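Local coordinates for titin (Homo sapiens, PDB 5JDD), which builds a giant elastic filament of the muscle sarcomere, whose chains of I-band immunoglobulin domains probably contribute to passive mechanical behaviour, at residues 107-112 with 144-149; 93-98 with 111-116; 122-127 with 159-164. All blocks are in the same frame, centred on the assembly; numbering follows the deposited sequence. Where two conformers were deposited one is given.

How the contacts relate
All three contacts belong to one immunoglobulin domain, the middle one of the three in the chain. Contacts 1 and 2 share strand 108-114: contact 1 pairs it with 144-149 in the interior of a four-stranded sheet, contact 2 pairs its far end with the edge strand 93-95. Contact 3 lies in the facing sheet. Contact 1 is a regular backbone ladder with one buried, inward face and one more open, outward face; contact 2 is more exposed and more polar, with a beta bulge, a salt bridge and bridging waters; contact 3 relies on aromatic packing inward. The inward faces meet in the common core, where H145 touches F162, C112 lies on F162 and M97 on W123.

Contact 1: 107-112 with 144-149; sequences TASFEC and LHQLII
F110 turns the edge of its ring to the tip of I149: CE2 is 4.2 Å from I149 CD1, a methyl lying close to the ring plane. CG stands anti to the carbonyl carbon (chi1 -70°), which swings it back toward the A108 end of its strand, where I149 sits diagonally across. The CD2 methyl of L147 approaches the same ring obliquely, 4.4 Å from F110 CD2. On this face A108 CB meets I149 CB at 4.3 Å, and C112 SG reaches H145 CB at 4.1 Å. All six side chains are buried because the second sheet covers them: the F110 ring meets that of Y160, H145 meets F162, and L173 touches A108, F110 and I149.

The other face carries S109, E111, Q146 and I148 and is more open. E111 crosses L144 on a slant, its OE1 3.7 Å from the CD1 methyl, so the carboxylate end lies against an aliphatic branch. Just before the strand, T107 CG2 presses on I148 CG2 at 3.5 Å, tighter than an ordinary methyl contact.

Between the two faces runs an uninterrupted antiparallel ladder, the strands at 166°. A108, F110 and C112 each donate N-H and accept through O, pairing with I149, L147 and H145; the shortest of the six bonds, I149 N to A108 O, is 2.7 Å and nearly straight. At the non-hydrogen-bonded pairs between them CA-H groups lean on the same carbonyls, as S109 CA does on L147 O at 3.3 Å. Outward, 144-149 continues the sheet to strand 136-141. This is the pairing of strands B and E at the centre of the ABED sheet of an I-set immunoglobulin beta sandwich.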
loop_
_atom_site.group_PDB
_atom_site.type_symbol
_atom_site.label_atom_id
_atom_site.label_comp_id
_atom_site.label_asym_id
_atom_site.label_seq_id
_atom_site.Cartn_x
_atom_site.Cartn_y
_atom_site.Cartn_z
ATOM N N THR A 107 -3.398 -14.164 -2.251
ATOM C CA THR A 107 -2.775 -12.853 -2.174
ATOM C C THR A 107 -3.809 -11.787 -1.833
ATOM O O THR A 107 -4.921 -11.797 -2.373
ATOM C CB THR A 107 -2.129 -12.508 -3.522
ATOM O OG1 THR A 107 -1.126 -13.490 -3.829
ATOM C CG2 THR A 107 -1.501 -11.127 -3.493
ATOM N N ALA A 108 -3.444 -10.878 -0.929
ATOM C CA ALA A 108 -4.298 -9.749 -0.575
ATOM C C ALA A 108 -3.655 -8.478 -1.091
ATOM O O ALA A 108 -2.435 -8.362 -1.144
ATOM C CB ALA A 108 -4.470 -9.652 0.933
ATOM N N SER A 109 -4.469 -7.505 -1.462
ATOM C CA SER A 109 -3.909 -6.231 -1.863
ATOM C C SER A 109 -4.722 -5.045 -1.369
ATOM O O SER A 109 -5.950 -5.082 -1.261
ATOM C CB SER A 109 -3.700 -6.171 -3.374
ATOM O OG SER A 109 -4.922 -6.249 -4.067
ATOM N N PHE A 110 -3.987 -3.998 -1.013
ATOM C CA PHE A 110 -4.578 -2.723 -0.628
ATOM C C PHE A 110 -4.059 -1.653 -1.554
ATOM O O PHE A 110 -2.896 -1.691 -1.960
ATOM C CB PHE A 110 -4.181 -2.341 0.805
ATOM C CG PHE A 110 -4.814 -3.197 1.851
ATOM C CD1 PHE A 110 -6.132 -2.980 2.236
ATOM C CD2 PHE A 110 -4.103 -4.224 2.446
ATOM C CE1 PHE A 110 -6.737 -3.782 3.197
ATOM C CE2 PHE A 110 -4.694 -5.036 3.411
ATOM C CZ PHE A 110 -6.013 -4.816 3.790
ATOM N N GLU A 111 -4.904 -0.683 -1.883
ATOM C CA GLU A 111 -4.461 0.447 -2.682
ATOM C C GLU A 111 -5.115 1.719 -2.208
ATOM O O GLU A 111 -6.295 1.735 -1.863
ATOM C CB GLU A 111 -4.838 0.281 -4.154
ATOM C CG GLU A 111 -4.394 -0.980 -4.833
ATOM C CD GLU A 111 -5.149 -1.184 -6.126
ATOM O OE1 GLU A 111 -5.362 -0.183 -6.846
ATOM O OE2 GLU A 111 -5.551 -2.335 -6.404
ATOM N N CYS A 112 -4.355 2.802 -2.255
ATOM C CA CYS A 112 -4.943 4.122 -2.097
ATOM C C CYS A 112 -4.366 5.062 -3.141
ATOM O O CYS A 112 -3.394 4.725 -3.828
ATOM C CB CYS A 112 -4.702 4.674 -0.687
ATOM S SG CYS A 112 -2.964 5.047 -0.278
ATOM N N LEU A 144 -0.687 6.474 -7.177
ATOM C CA LEU A 144 -1.270 5.238 -6.653
ATOM C C LEU A 144 -0.262 4.498 -5.780
ATOM O O LEU A 144 0.882 4.283 -6.174
ATOM C CB LEU A 144 -1.728 4.326 -7.800
ATOM C CG LEU A 144 -2.301 2.948 -7.446
ATOM C CD1 LEU A 144 -3.692 3.066 -6.877
ATOM C CD2 LEU A 144 -2.315 2.027 -8.664
ATOM N N HIS A 145 -0.696 4.094 -4.596
ATOM C CA HIS A 145 0.153 3.341 -3.684
ATOM C C HIS A 145 -0.487 2.013 -3.365
ATOM O O HIS A 145 -1.667 1.952 -3.032
ATOM C CB HIS A 145 0.391 4.139 -2.404
ATOM C CG HIS A 145 1.330 5.283 -2.598
ATOM N ND1 HIS A 145 2.676 5.192 -2.318
ATOM C CD2 HIS A 145 1.131 6.526 -3.106
ATOM C CE1 HIS A 145 3.261 6.339 -2.620
ATOM N NE2 HIS A 145 2.343 7.164 -3.094
ATOM N N GLN A 146 0.301 0.946 -3.461
ATOM C CA GLN A 146 -0.224 -0.399 -3.273
ATOM C C GLN A 146 0.625 -1.228 -2.312
ATOM O O GLN A 146 1.859 -1.136 -2.302
ATOM C CB GLN A 146 -0.333 -1.105 -4.631
ATOM C CG GLN A 146 -0.955 -2.486 -4.578
ATOM C CD GLN A 146 -1.006 -3.147 -5.941
ATOM O OE1 GLN A 146 -0.167 -2.883 -6.805
ATOM N NE2 GLN A 146 -1.991 -4.009 -6.142
ATOM N N LEU A 147 -0.060 -2.043 -1.511
ATOM C CA LEU A 147 0.566 -3.037 -0.642
ATOM C C LEU A 147 0.014 -4.389 -1.046
ATOM O O LEU A 147 -1.199 -4.611 -1.016
ATOM C CB LEU A 147 0.241 -2.770 0.828
ATOM C CG LEU A 147 0.738 -3.833 1.824
ATOM C CD1 LEU A 147 2.257 -3.838 1.870
ATOM C CD2 LEU A 147 0.187 -3.579 3.217
ATOM N N ILE A 148 0.902 -5.287 -1.459
ATOM C CA ILE A 148 0.506 -6.640 -1.826
ATOM C C ILE A 148 1.047 -7.615 -0.785
ATOM O O ILE A 148 2.244 -7.604 -0.472
ATOM C CB ILE A 148 1.016 -6.997 -3.218
ATOM C CG1 ILE A 148 0.409 -6.037 -4.243
ATOM C CG2 ILE A 148 0.669 -8.433 -3.570
ATOM C CD1 ILE A 148 1.230 -5.886 -5.494
ATOM N N ILE A 149 0.148 -8.415 -0.218
ATOM C CA ILE A 149 0.509 -9.364 0.833
ATOM C C ILE A 149 0.391 -10.775 0.291
ATOM O O ILE A 149 -0.705 -11.246 -0.014
ATOM C CB ILE A 149 -0.389 -9.200 2.074
ATOM C CG1 ILE A 149 -0.367 -7.750 2.559
ATOM C CG2 ILE A 149 0.072 -10.113 3.202
ATOM C CD1 ILE A 149 -1.339 -7.481 3.686
#

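Contact 2: 93-98 with 111-116; sequences ITKTMK and ECEVSH
K95 and E113 lie side by side and point the same way, ending in a salt bridge of 2.7 Å between K95 NZ and E113 OE2. The lysine chain bends at chi3 (-75°), carrying CE over toward the glutamate, and NZ meets the oxygen from above the carboxylate plane.

The backbone bonds describe a classic beta bulge. E113 O accepts from T94 N at 2.8 Å and from K95 N at 3.3 Å, both from the same face of its carbonyl plane, while E113 N returns a bond to K95 O.

Waters extend the pairing: one joins T94 OG1 to V114 O, a second joins that hydroxyl to E113 OE1, and past the bulge a third donates to both T96 O and E111 O.

Apolar contacts face inward. The side chains of I93 and V114 cross on a slant, I93 CD1 4.0 Å from V114 CG1, and M97 CG packs on C112 CB at 3.6 Å.

Strand 93-95 is the outermost strand on its side of the sheet within the chain, with 108-114 between it and 144-149. The chain turns a corner at T94 and goes on to strand 100-103 of the facing sheet, while I93 rests on C164 and V169, and M97 on V169 and A171.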
loop_
_atom_site.group_PDB
_atom_site.type_symbol
_atom_site.label_atom_id
_atom_site.label_comp_id
_atom_site.label_asym_id
_atom_site.label_seq_id
_atom_site.Cartn_x
_atom_site.Cartn_y
_atom_site.Cartn_z
ATOM N N ILE A 93 -5.018 12.132 1.156
ATOM C CA ILE A 93 -5.581 10.957 0.503
ATOM C C ILE A 93 -6.713 11.375 -0.433
ATOM O O ILE A 93 -7.573 12.173 -0.045
ATOM C CB ILE A 93 -6.142 9.986 1.553
ATOM C CG1 ILE A 93 -5.041 9.520 2.519
ATOM C CG2 ILE A 93 -6.807 8.789 0.885
ATOM C CD1 ILE A 93 -3.916 8.748 1.856
ATOM N N THR A 94 -6.713 10.856 -1.663
ATOM C CA THR A 94 -7.803 11.143 -2.606
ATOM C C THR A 94 -8.667 9.926 -2.927
ATOM O O THR A 94 -9.750 10.068 -3.478
ATOM C CB THR A 94 -7.301 11.717 -3.935
ATOM O OG1 THR A 94 -6.589 10.696 -4.638
ATOM C CG2 THR A 94 -6.379 12.922 -3.703
ATOM N N LYS A 95 -8.192 8.726 -2.606
ATOM C CA LYS A 95 -9.010 7.526 -2.734
ATOM C C LYS A 95 -8.633 6.594 -1.590
ATOM O O LYS A 95 -7.453 6.312 -1.382
ATOM C CB LYS A 95 -8.799 6.835 -4.085
ATOM C CG LYS A 95 -9.722 5.642 -4.298
ATOM C CD LYS A 95 -9.444 4.937 -5.630
ATOM C CE LYS A 95 -9.989 5.718 -6.813
ATOM N NZ LYS A 95 -9.581 5.143 -8.130
ATOM N N THR A 96 -9.629 6.123 -0.840
ATOM C CA THR A 96 -9.365 5.293 0.332
ATOM C C THR A 96 -9.240 3.819 -0.001
ATOM O O THR A 96 -9.472 3.377 -1.130
ATOM C CB THR A 96 -10.453 5.455 1.416
ATOM O OG1 THR A 96 -11.695 4.916 0.937
ATOM C CG2 THR A 96 -10.631 6.916 1.785
ATOM N N MET A 97 -8.874 3.060 1.023
ATOM C CA MET A 97 -8.639 1.637 0.884
ATOM C C MET A 97 -9.833 0.838 1.330
ATOM O O MET A 97 -10.621 1.286 2.169
ATOM C CB MET A 97 -7.428 1.259 1.708
ATOM C CG MET A 97 -6.265 2.150 1.374
ATOM S SD MET A 97 -4.733 1.402 1.872
ATOM C CE MET A 97 -4.847 1.647 3.648
ATOM N N LYS A 98 -9.962 -0.349 0.755
ATOM C CA LYS A 98 -11.107 -1.202 0.995
ATOM C C LYS A 98 -10.782 -2.299 2.001
ATOM O O LYS A 98 -9.763 -2.986 1.881
ATOM C CB LYS A 98 -11.558 -1.853 -0.316
ATOM C CG LYS A 98 -12.010 -0.867 -1.386
ATOM C CD LYS A 98 -13.193 -0.037 -0.908
ATOM C CE LYS A 98 -14.392 -0.905 -0.537
ATOM N NZ LYS A 98 -14.850 -1.761 -1.671
ATOM N N GLU A 111 -4.904 -0.683 -1.883
ATOM C CA GLU A 111 -4.461 0.447 -2.682
ATOM C C GLU A 111 -5.115 1.719 -2.208
ATOM O O GLU A 111 -6.295 1.735 -1.863
ATOM C CB GLU A 111 -4.838 0.281 -4.154
ATOM C CG GLU A 111 -4.394 -0.980 -4.833
ATOM C CD GLU A 111 -5.149 -1.184 -6.126
ATOM O OE1 GLU A 111 -5.362 -0.183 -6.846
ATOM O OE2 GLU A 111 -5.551 -2.335 -6.404
ATOM N N CYS A 112 -4.355 2.802 -2.255
ATOM C CA CYS A 112 -4.943 4.122 -2.097
ATOM C C CYS A 112 -4.366 5.062 -3.141
ATOM O O CYS A 112 -3.394 4.725 -3.828
ATOM C CB CYS A 112 -4.702 4.674 -0.687
ATOM S SG CYS A 112 -2.964 5.047 -0.278
ATOM N N GLU A 113 -4.955 6.245 -3.257
ATOM C CA GLU A 113 -4.423 7.274 -4.142
ATOM C C GLU A 113 -4.184 8.513 -3.308
ATOM O O GLU A 113 -4.943 8.791 -2.373
ATOM C CB GLU A 113 -5.362 7.548 -5.328
ATOM C CG GLU A 113 -5.480 6.333 -6.260
ATOM C CD GLU A 113 -6.492 6.468 -7.394
ATOM O OE1 GLU A 113 -6.906 7.597 -7.747
ATOM O OE2 GLU A 113 -6.865 5.411 -7.952
ATOM N N VAL A 114 -3.100 9.212 -3.620
ATOM C CA VAL A 114 -2.697 10.394 -2.888
ATOM C C VAL A 114 -2.690 11.624 -3.800
ATOM O O VAL A 114 -2.790 11.514 -5.022
ATOM C CB VAL A 114 -1.321 10.192 -2.191
ATOM C CG1 VAL A 114 -1.376 8.986 -1.244
ATOM C CG2 VAL A 114 -0.214 10.016 -3.222
ATOM N N SER A 115 -2.555 12.793 -3.187
ATOM C CA SER A 115 -2.753 14.071 -3.864
ATOM C C SER A 115 -1.601 14.503 -4.769
ATOM O O SER A 115 -1.783 15.333 -5.666
ATOM C CB SER A 115 -2.999 15.149 -2.813
ATOM O OG SER A 115 -1.932 15.178 -1.880
ATOM N N HIS A 116 -0.409 13.970 -4.514
ATOM C CA HIS A 116 0.797 14.430 -5.196
ATOM C C HIS A 116 1.716 13.289 -5.598
ATOM O O HIS A 116 1.713 12.221 -4.983
ATOM C CB HIS A 116 1.569 15.397 -4.290
ATOM C CG HIS A 116 0.850 16.680 -4.043
ATOM N ND1 HIS A 116 -0.114 16.818 -3.066
ATOM C CD2 HIS A 116 0.936 17.880 -4.661
ATOM C CE1 HIS A 116 -0.587 18.054 -3.094
ATOM N NE2 HIS A 116 0.033 18.716 -4.055
HETATM O O HOH W 1 -4.907 11.379 -6.693
HETATM O O HOH W 2 -8.433 9.567 -6.636
HETATM O O HOH W 3 -8.708 1.769 -3.075
HETATM O O HOH W 4 -7.821 -1.178 -1.233
#

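Contact 3: 122-127 with 159-164; sequences MWLKNG and EYTFVC
K125 lies alongside Y160, both pointing the same way. Its CB is 3.8 Å from Y160 CE1, and CG keeps to the same carbon and comes within 4.0 Å of Y160 CZ. CG is anti to the backbone N (chi1 174°); beyond it the chain is extended, and CD and CE lie beside the phenol oxygen, CE 3.7 Å from Y160 OH. At the tip NZ gives a hydrogen bond to a water that donates in turn to Y160 OH. Both polar ends also bond to backbone carbonyls of the loop before strand 158-164, NZ to E155 O and the phenol to D156 O, the latter being a tyrosine corner.

Two residues along each strand, on the same face, F162 meets W123 edge to face. F162 CD2 stands over the indole, 3.4 Å from W123 CE2, the ring planes 69° apart. F162 CB also sits above the six-membered ring, 4.1 Å from its centroid. On the opposite face of the sheet M122 CG packs on V163 CB at 3.7 Å, and L124 lies across T161.

The backbones pair antiparallel through L124 and T161, with V163 N bonding to M122 O. N126 closes the end: its N donates to E159 O, and its OD1 accepts E159 N at 3.0 Å, a side chain standing in for a backbone acceptor.

Strands C and F of the immunoglobulin fold meet here. By its place two residues after the tyrosine-corner residue, F162 appears to occupy the position of the canonical strand F cysteine; C112 SG packs on its ring, consistent with packing in place of a disulfide at this point.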
loop_
_atom_site.group_PDB
_atom_site.type_symbol
_atom_site.label_atom_id
_atom_site.label_comp_id
_atom_site.label_asym_id
_atom_site.label_seq_id
_atom_site.Cartn_x
_atom_site.Cartn_y
_atom_site.Cartn_z
ATOM N N MET A 122 4.674 4.618 2.895
ATOM C CA MET A 122 4.695 4.382 4.336
ATOM C C MET A 122 3.496 3.553 4.746
ATOM O O MET A 122 2.382 4.066 4.840
ATOM C CB MET A 122 4.709 5.698 5.117
ATOM C CG MET A 122 4.808 5.499 6.641
ATOM S SD MET A 122 6.261 4.557 7.178
ATOM C CE MET A 122 7.590 5.642 6.679
ATOM N N TRP A 123 3.741 2.270 4.990
ATOM C CA TRP A 123 2.694 1.318 5.332
ATOM C C TRP A 123 2.895 0.773 6.732
ATOM O O TRP A 123 4.003 0.385 7.102
ATOM C CB TRP A 123 2.725 0.149 4.346
ATOM C CG TRP A 123 2.305 0.513 2.952
ATOM C CD1 TRP A 123 3.113 0.900 1.918
ATOM C CD2 TRP A 123 0.968 0.526 2.449
ATOM N NE1 TRP A 123 2.352 1.148 0.795
ATOM C CE2 TRP A 123 1.032 0.918 1.089
ATOM C CE3 TRP A 123 -0.275 0.231 3.010
ATOM C CZ2 TRP A 123 -0.109 1.029 0.284
ATOM C CZ3 TRP A 123 -1.408 0.332 2.211
ATOM C CH2 TRP A 123 -1.316 0.734 0.863
ATOM N N LEU A 124 1.811 0.714 7.502
ATOM C CA LEU A 124 1.857 0.159 8.850
ATOM C C LEU A 124 0.936 -1.044 8.952
ATOM O O LEU A 124 -0.089 -1.109 8.268
ATOM C CB LEU A 124 1.402 1.190 9.891
ATOM C CG LEU A 124 1.822 2.645 9.727
ATOM C CD1 LEU A 124 1.225 3.486 10.862
ATOM C CD2 LEU A 124 3.340 2.766 9.716
ATOM N N LYS A 125 1.310 -1.986 9.809
ATOM C CA LYS A 125 0.434 -3.081 10.212
ATOM C C LYS A 125 0.222 -2.912 11.711
ATOM O O LYS A 125 1.180 -2.980 12.483
ATOM C CB LYS A 125 1.086 -4.442 9.939
ATOM C CG LYS A 125 0.273 -5.633 10.473
ATOM C CD LYS A 125 1.027 -6.936 10.292
ATOM C CE LYS A 125 0.189 -8.107 10.805
ATOM N NZ LYS A 125 0.922 -9.408 10.750
ATOM N N ASN A 126 -1.018 -2.690 12.127
ATOM C CA ASN A 126 -1.317 -2.422 13.535
ATOM C C ASN A 126 -0.379 -1.379 14.149
ATOM O O ASN A 126 0.087 -1.533 15.280
ATOM C CB ASN A 126 -1.308 -3.725 14.356
ATOM C CG ASN A 126 -2.375 -4.714 13.904
ATOM O OD1 ASN A 126 -3.425 -4.327 13.388
ATOM N ND2 ASN A 126 -2.116 -5.997 14.120
ATOM N N GLY A 127 -0.084 -0.335 13.379
ATOM C CA GLY A 127 0.650 0.804 13.899
ATOM C C GLY A 127 2.155 0.664 13.857
ATOM O O GLY A 127 2.874 1.554 14.309
ATOM N N GLU A 159 -5.069 -4.475 10.884
ATOM C CA GLU A 159 -5.398 -3.192 10.301
ATOM C C GLU A 159 -4.161 -2.641 9.623
ATOM O O GLU A 159 -3.105 -2.535 10.246
ATOM C CB GLU A 159 -5.880 -2.209 11.360
ATOM C CG GLU A 159 -6.189 -0.839 10.777
ATOM C CD GLU A 159 -6.890 0.062 11.765
ATOM O OE1 GLU A 159 -6.303 0.335 12.833
ATOM O OE2 GLU A 159 -8.028 0.490 11.472
ATOM N N TYR A 160 -4.294 -2.290 8.347
ATOM C CA TYR A 160 -3.188 -1.758 7.559
ATOM C C TYR A 160 -3.422 -0.290 7.273
ATOM O O TYR A 160 -4.539 0.125 6.980
ATOM C CB TYR A 160 -3.022 -2.570 6.268
ATOM C CG TYR A 160 -2.556 -3.977 6.548
ATOM C CD1 TYR A 160 -1.203 -4.287 6.568
ATOM C CD2 TYR A 160 -3.465 -4.992 6.812
ATOM C CE1 TYR A 160 -0.765 -5.571 6.844
ATOM C CE2 TYR A 160 -3.039 -6.287 7.084
ATOM C CZ TYR A 160 -1.687 -6.560 7.103
ATOM O OH TYR A 160 -1.247 -7.826 7.370
ATOM N N THR A 161 -2.357 0.496 7.354
ATOM C CA THR A 161 -2.475 1.940 7.242
ATOM C C THR A 161 -1.460 2.468 6.242
ATOM O O THR A 161 -0.319 2.024 6.235
ATOM C CB THR A 161 -2.171 2.596 8.608
ATOM O OG1 THR A 161 -3.109 2.131 9.591
ATOM C CG2 THR A 161 -2.241 4.116 8.521
ATOM N N PHE A 162 -1.884 3.407 5.392
ATOM C CA PHE A 162 -0.950 4.195 4.598
ATOM C C PHE A 162 -0.867 5.603 5.177
ATOM O O PHE A 162 -1.894 6.243 5.412
ATOM C CB PHE A 162 -1.375 4.281 3.128
ATOM C CG PHE A 162 -0.346 4.948 2.265
ATOM C CD1 PHE A 162 -0.408 6.308 2.008
ATOM C CD2 PHE A 162 0.730 4.231 1.779
ATOM C CE1 PHE A 162 0.564 6.937 1.238
ATOM C CE2 PHE A 162 1.706 4.845 1.010
ATOM C CZ PHE A 162 1.630 6.211 0.732
ATOM N N VAL A 163 0.354 6.074 5.431
ATOM C CA VAL A 163 0.575 7.431 5.935
ATOM C C VAL A 163 0.980 8.362 4.800
ATOM O O VAL A 163 1.948 8.103 4.082
ATOM C CB VAL A 163 1.659 7.462 7.021
ATOM C CG1 VAL A 163 1.825 8.879 7.564
ATOM C CG2 VAL A 163 1.304 6.497 8.153
ATOM N N CYS A 164 0.231 9.453 4.659
ATOM C CA CYS A 164 0.441 10.414 3.587
ATOM C C CYS A 164 0.543 11.806 4.194
ATOM O O CYS A 164 -0.479 12.448 4.486
ATOM C CB CYS A 164 -0.750 10.335 2.631
ATOM S SG CYS A 164 -0.765 11.523 1.287
HETATM O O HOH W 5 1.064 -9.372 7.837
HETATM O O HOH W 6 -2.110 0.082 11.092
#